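Novel immune-type receptor 11 (Ictalurus punctatus, PDB 2QTE) probably acts as a cell-surface receptor of the bony fish immune system, of a family in which allogeneic recognition has been found, through an immunoglobulin V-type extracellular domain. Local coordinates at residues V11-E15 and G82-D86; N31-Y35 and K75-N79. The protein carries 1 engineered substitution. One frame throughout, in Å; residues are numbered along the deposited sequence.

Contact 1 of 2, residues V11-E15 and G82-D86; sequences VKRGE and GARED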
loop_
_atom_site.group_PDB
_atom_site.type_symbol
_atom_site.label_atom_id
_atom_site.label_comp_id
_atom_site.label_asym_id
_atom_site.label_seq_id
_atom_site.Cartn_x
_atom_site.Cartn_y
_atom_site.Cartn_z
ATOM N N VAL A 11 -19.571 1.083 10.050
ATOM C CA VAL A 11 -19.856 0.379 11.275
ATOM C C VAL A 11 -20.053 1.399 12.398
ATOM O O VAL A 11 -19.593 2.537 12.291
ATOM C CB VAL A 11 -18.706 -0.609 11.661
ATOM C CG1 VAL A 11 -18.444 -1.640 10.542
ATOM C CG2 VAL A 11 -17.411 0.146 12.044
ATOM N N LYS A 12 -20.752 0.988 13.463
ATOM C CA LYS A 12 -20.781 1.755 14.722
ATOM C C LYS A 12 -19.784 1.201 15.772
ATOM O O LYS A 12 -19.401 0.024 15.723
ATOM C CB LYS A 12 -22.195 1.743 15.298
ATOM C CG LYS A 12 -23.256 2.154 14.279
ATOM C CD LYS A 12 -24.649 2.003 14.790
ATOM C CE LYS A 12 -25.615 2.919 13.981
ATOM N NZ LYS A 12 -26.075 2.210 12.756
ATOM N N ARG A 13 -19.376 2.056 16.719
ATOM C CA ARG A 13 -18.639 1.654 17.892
ATOM C C ARG A 13 -19.219 0.348 18.464
ATOM O O ARG A 13 -20.427 0.228 18.654
ATOM C CB ARG A 13 -18.698 2.786 18.941
ATOM C CG ARG A 13 -17.949 2.553 20.258
ATOM C CD ARG A 13 -16.439 2.622 20.055
ATOM N NE ARG A 13 -15.649 2.682 21.295
ATOM C CZ ARG A 13 -15.369 1.644 22.089
ATOM N NH1 ARG A 13 -15.832 0.427 21.817
ATOM N NH2 ARG A 13 -14.626 1.825 23.177
ATOM N N GLY A 14 -18.355 -0.639 18.666
ATOM C CA GLY A 14 -18.738 -1.875 19.318
ATOM C C GLY A 14 -19.293 -2.931 18.398
ATOM O O GLY A 14 -19.627 -4.014 18.858
ATOM N N GLU A 15 -19.370 -2.615 17.106
ATOM C CA GLU A 15 -19.839 -3.568 16.082
ATOM C C GLU A 15 -18.781 -4.653 15.727
ATOM O O GLU A 15 -17.581 -4.436 15.874
ATOM C CB GLU A 15 -20.316 -2.757 14.850
ATOM C CG GLU A 15 -20.735 -3.549 13.612
ATOM C CD GLU A 15 -21.570 -2.746 12.627
ATOM O OE1 GLU A 15 -21.887 -1.553 12.878
ATOM O OE2 GLU A 15 -21.928 -3.344 11.595
ATOM N N GLY A 82 -15.936 -5.916 18.391
ATOM C CA GLY A 82 -16.018 -4.663 19.171
ATOM C C GLY A 82 -15.210 -3.510 18.611
ATOM O O GLY A 82 -14.290 -3.016 19.273
ATOM N N ALA A 83 -15.560 -3.068 17.393
ATOM C CA ALA A 83 -14.862 -1.952 16.677
ATOM C C ALA A 83 -14.724 -0.639 17.472
ATOM O O ALA A 83 -15.651 -0.248 18.219
ATOM C CB ALA A 83 -15.574 -1.690 15.349
ATOM N N ARG A 84 -13.576 0.024 17.355
ATOM C CA ARG A 84 -13.452 1.358 17.942
ATOM C C ARG A 84 -12.973 2.377 16.918
ATOM O O ARG A 84 -12.414 2.006 15.862
ATOM C CB ARG A 84 -12.663 1.397 19.255
ATOM C CG ARG A 84 -11.174 1.057 19.263
ATOM C CD ARG A 84 -10.739 0.596 20.707
ATOM N NE ARG A 84 -11.797 -0.213 21.354
ATOM C CZ ARG A 84 -11.682 -0.908 22.495
ATOM N NH1 ARG A 84 -10.535 -0.977 23.180
ATOM N NH2 ARG A 84 -12.736 -1.558 22.941
ATOM N N GLU A 85 -13.242 3.658 17.209
ATOM C CA GLU A 85 -12.925 4.726 16.251
ATOM C C GLU A 85 -11.543 4.556 15.578
ATOM O O GLU A 85 -11.412 4.699 14.360
ATOM C CB GLU A 85 -12.969 6.073 16.948
ATOM C CG GLU A 85 -14.388 6.502 17.315
ATOM C CD GLU A 85 -14.410 7.934 17.793
ATOM O OE1 GLU A 85 -13.948 8.807 17.016
ATOM O OE2 GLU A 85 -14.843 8.167 18.954
ATOM N N ASP A 86 -10.523 4.227 16.347
ATOM C CA ASP A 86 -9.168 4.157 15.776
ATOM C C ASP A 86 -8.935 2.926 14.872
ATOM O O ASP A 86 -7.847 2.767 14.279
ATOM C CB ASP A 86 -8.129 4.216 16.871
ATOM C CG ASP A 86 -8.254 5.456 17.707
ATOM O OD1 ASP A 86 -8.699 5.325 18.851
ATOM O OD2 ASP A 86 -7.951 6.566 17.216
#
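G14 and A83 bring two loops together through a pair of backbone hydrogen bonds: G14 N gives its hydrogen to A83 O at 2.8 Å, and A83 N gives its own to E15 O at 2.9 Å. Residues K12 to E15 form a type II beta turn, in which G14 takes the third position with a phi of 87°. The extended E15 side chain runs back along the turn, where its OE1 accepts from K12 N at 2.8 Å. A83 CB lies 4.2 Å from V11 CG2, and both side chains also touch F111. On the exposed side R13 runs alongside R84. With chi1 near -179° and a bend at chi2, the R13 chain reaches past A83 O, its CD 3.5 Å from that oxygen, and R84 CB sits over one face of the guanidinium. The two guanidinium planes are 49° apart, with R13 NH1 and R84 NH2 3.8 Å from each other. The directional bonds between the loops are thus both main-chain, while the neighbouring like charges of the two exposed arginines probably add no attraction and can probably be screened by solvent.

Contact 2 of 2, residues N31-Y35 and K75-N79; sequences NLAWY and KFDLN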
loop_
_atom_site.group_PDB
_atom_site.type_symbol
_atom_site.label_atom_id
_atom_site.label_comp_id
_atom_site.label_asym_id
_atom_site.label_seq_id
_atom_site.Cartn_x
_atom_site.Cartn_y
_atom_site.Cartn_z
ATOM N N ASN A 31 3.769 -15.193 1.167
ATOM C CA ASN A 31 3.990 -13.748 0.974
ATOM C C ASN A 31 2.688 -12.969 0.959
ATOM O O ASN A 31 2.598 -11.871 0.375
ATOM C CB ASN A 31 4.797 -13.443 -0.304
ATOM C CG ASN A 31 6.164 -14.099 -0.306
ATOM O OD1 ASN A 31 6.388 -15.068 0.395
ATOM N ND2 ASN A 31 7.078 -13.580 -1.116
ATOM N N LEU A 32 1.688 -13.529 1.631
ATOM C CA LEU A 32 0.384 -12.913 1.686
ATOM C C LEU A 32 0.133 -12.265 3.058
ATOM O O LEU A 32 0.517 -12.826 4.101
ATOM C CB LEU A 32 -0.661 -13.947 1.357
ATOM C CG LEU A 32 -2.106 -13.550 1.417
ATOM C CD1 LEU A 32 -2.503 -12.650 0.252
ATOM C CD2 LEU A 32 -2.916 -14.821 1.424
ATOM N N ALA A 33 -0.456 -11.065 3.033
ATOM C CA ALA A 33 -0.538 -10.247 4.223
ATOM C C ALA A 33 -1.569 -9.166 4.047
ATOM O O ALA A 33 -1.897 -8.787 2.918
ATOM C CB ALA A 33 0.846 -9.593 4.502
ATOM N N TRP A 34 -2.044 -8.612 5.162
ATOM C CA TRP A 34 -2.938 -7.497 5.118
ATOM C C TRP A 34 -2.108 -6.301 5.522
ATOM O O TRP A 34 -1.260 -6.402 6.408
ATOM C CB TRP A 34 -4.058 -7.668 6.165
ATOM C CG TRP A 34 -5.264 -8.441 5.724
ATOM C CD1 TRP A 34 -5.531 -9.747 5.962
ATOM C CD2 TRP A 34 -6.391 -7.923 4.987
ATOM N NE1 TRP A 34 -6.754 -10.094 5.398
ATOM C CE2 TRP A 34 -7.289 -8.988 4.793
ATOM C CE3 TRP A 34 -6.712 -6.671 4.466
ATOM C CZ2 TRP A 34 -8.496 -8.827 4.141
ATOM C CZ3 TRP A 34 -7.904 -6.509 3.790
ATOM C CH2 TRP A 34 -8.771 -7.589 3.611
ATOM N N TYR A 35 -2.301 -5.178 4.843
ATOM C CA TYR A 35 -1.579 -3.966 5.213
ATOM C C TYR A 35 -2.641 -3.040 5.703
ATOM O O TYR A 35 -3.743 -3.118 5.237
ATOM C CB TYR A 35 -0.879 -3.359 3.992
ATOM C CG TYR A 35 0.303 -4.176 3.623
ATOM C CD1 TYR A 35 0.142 -5.467 3.092
ATOM C CD2 TYR A 35 1.577 -3.713 3.852
ATOM C CE1 TYR A 35 1.236 -6.243 2.789
ATOM C CE2 TYR A 35 2.680 -4.493 3.572
ATOM C CZ TYR A 35 2.482 -5.751 3.038
ATOM O OH TYR A 35 3.566 -6.502 2.761
ATOM N N LYS A 75 -10.070 -18.627 2.383
ATOM C CA LYS A 75 -10.262 -17.348 3.070
ATOM C C LYS A 75 -9.015 -16.825 3.725
ATOM O O LYS A 75 -8.226 -17.581 4.280
ATOM C CB LYS A 75 -11.330 -17.492 4.162
ATOM C CG LYS A 75 -12.720 -17.779 3.654
ATOM C CD LYS A 75 -13.707 -17.897 4.795
ATOM C CE LYS A 75 -15.068 -18.269 4.273
ATOM N NZ LYS A 75 -16.154 -17.829 5.196
ATOM N N PHE A 76 -8.842 -15.515 3.696
ATOM C CA PHE A 76 -7.815 -14.915 4.492
ATOM C C PHE A 76 -8.468 -13.661 5.056
ATOM O O PHE A 76 -8.071 -12.526 4.733
ATOM C CB PHE A 76 -6.620 -14.639 3.592
ATOM C CG PHE A 76 -5.397 -14.154 4.309
ATOM C CD1 PHE A 76 -4.736 -14.967 5.228
ATOM C CD2 PHE A 76 -4.873 -12.893 4.043
ATOM C CE1 PHE A 76 -3.614 -14.529 5.892
ATOM C CE2 PHE A 76 -3.738 -12.455 4.719
ATOM C CZ PHE A 76 -3.104 -13.264 5.635
ATOM N N ASP A 77 -9.513 -13.863 5.849
ATOM C CA ASP A 77 -10.373 -12.720 6.251
ATOM C C ASP A 77 -10.000 -12.181 7.619
ATOM O O ASP A 77 -9.746 -12.939 8.528
ATOM C CB ASP A 77 -11.834 -13.108 6.259
ATOM C CG ASP A 77 -12.292 -13.757 4.952
ATOM O OD1 ASP A 77 -11.614 -13.588 3.904
ATOM O OD2 ASP A 77 -13.359 -14.390 4.974
ATOM N N LEU A 78 -10.049 -10.858 7.762
ATOM C CA LEU A 78 -9.659 -10.197 8.986
ATOM C C LEU A 78 -10.944 -9.862 9.799
ATOM O O LEU A 78 -11.855 -9.285 9.251
ATOM C CB LEU A 78 -8.889 -8.936 8.568
ATOM C CG LEU A 78 -8.247 -8.000 9.590
ATOM C CD1 LEU A 78 -7.250 -8.728 10.463
ATOM C CD2 LEU A 78 -7.586 -6.857 8.807
ATOM N N ASN A 79 -11.031 -10.239 11.076
ATOM C CA ASN A 79 -12.194 -9.901 11.901
ATOM C C ASN A 79 -11.799 -8.920 13.013
ATOM O O ASN A 79 -10.656 -8.912 13.455
ATOM C CB ASN A 79 -12.732 -11.123 12.592
ATOM C CG ASN A 79 -12.786 -12.329 11.689
ATOM O OD1 ASN A 79 -13.471 -12.279 10.678
ATOM N ND2 ASN A 79 -12.082 -13.404 12.041
#
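W34 and F76 meet between the two sheets of the V-type sandwich, their side chains reaching past one another from facing strands. The indole NE1 donates to F76 O at 2.8 Å; the oxygen lies near the indole plane, whereas the donor is tilted 28° from the carbonyl plane. The two rings lie almost in parallel planes, 12° apart, but are offset so far that little of one covers the other, W34 CD1 approaching F76 CE2 at 3.5 Å. Each ring takes an aliphatic group over one face. L32 CD2 stands 4.0 Å from the centroid of the F76 ring, and L78 CB lies 4.2 Å from that of the W34 five-membered ring, both as CH-pi contacts. With CG anti to the backbone N (chi1 -173°), the F76 ring extends toward 32-35 and sets its edge against A33 CA at 3.9 Å.

Farther out, M69 touches both aromatic rings. C93, disulfide-bonded to C21, packs against L32 and F76, while C21 itself touches W34; this is the tryptophan-and-disulfide core familiar from immunoglobulin domains. On the face of the strand turned away from 31-35, D77 OD1 accepts from C21 N, linking strand 76-80 to the main chain of that cysteine. The indole's polar N-H is therefore satisfied within a largely apolar core, and its bond to F76 O, with L78 over one face, limits the ring's rotation while joining strands of opposite sheets.

How the contacts relate
From the N terminus, the chain leaves strand 7-10 and enters the turn 11-15, the first side of contact 1. It then passes through strand 17-19 to 31-35, the first side of contact 2, at the start of strand 32-37. Contact 2 closes when the chain reaches strand 76-80, and contact 1 closes only afterwards, at 82-86, so the shorter loop lies wholly within the longer one without crossing it. Contact 2 joins the two sheets near the centre of the domain. Contact 1, about 20 Å away between centres, ties together the loops that follow strands 7-10 and 76-80, at one end of the same sandwich.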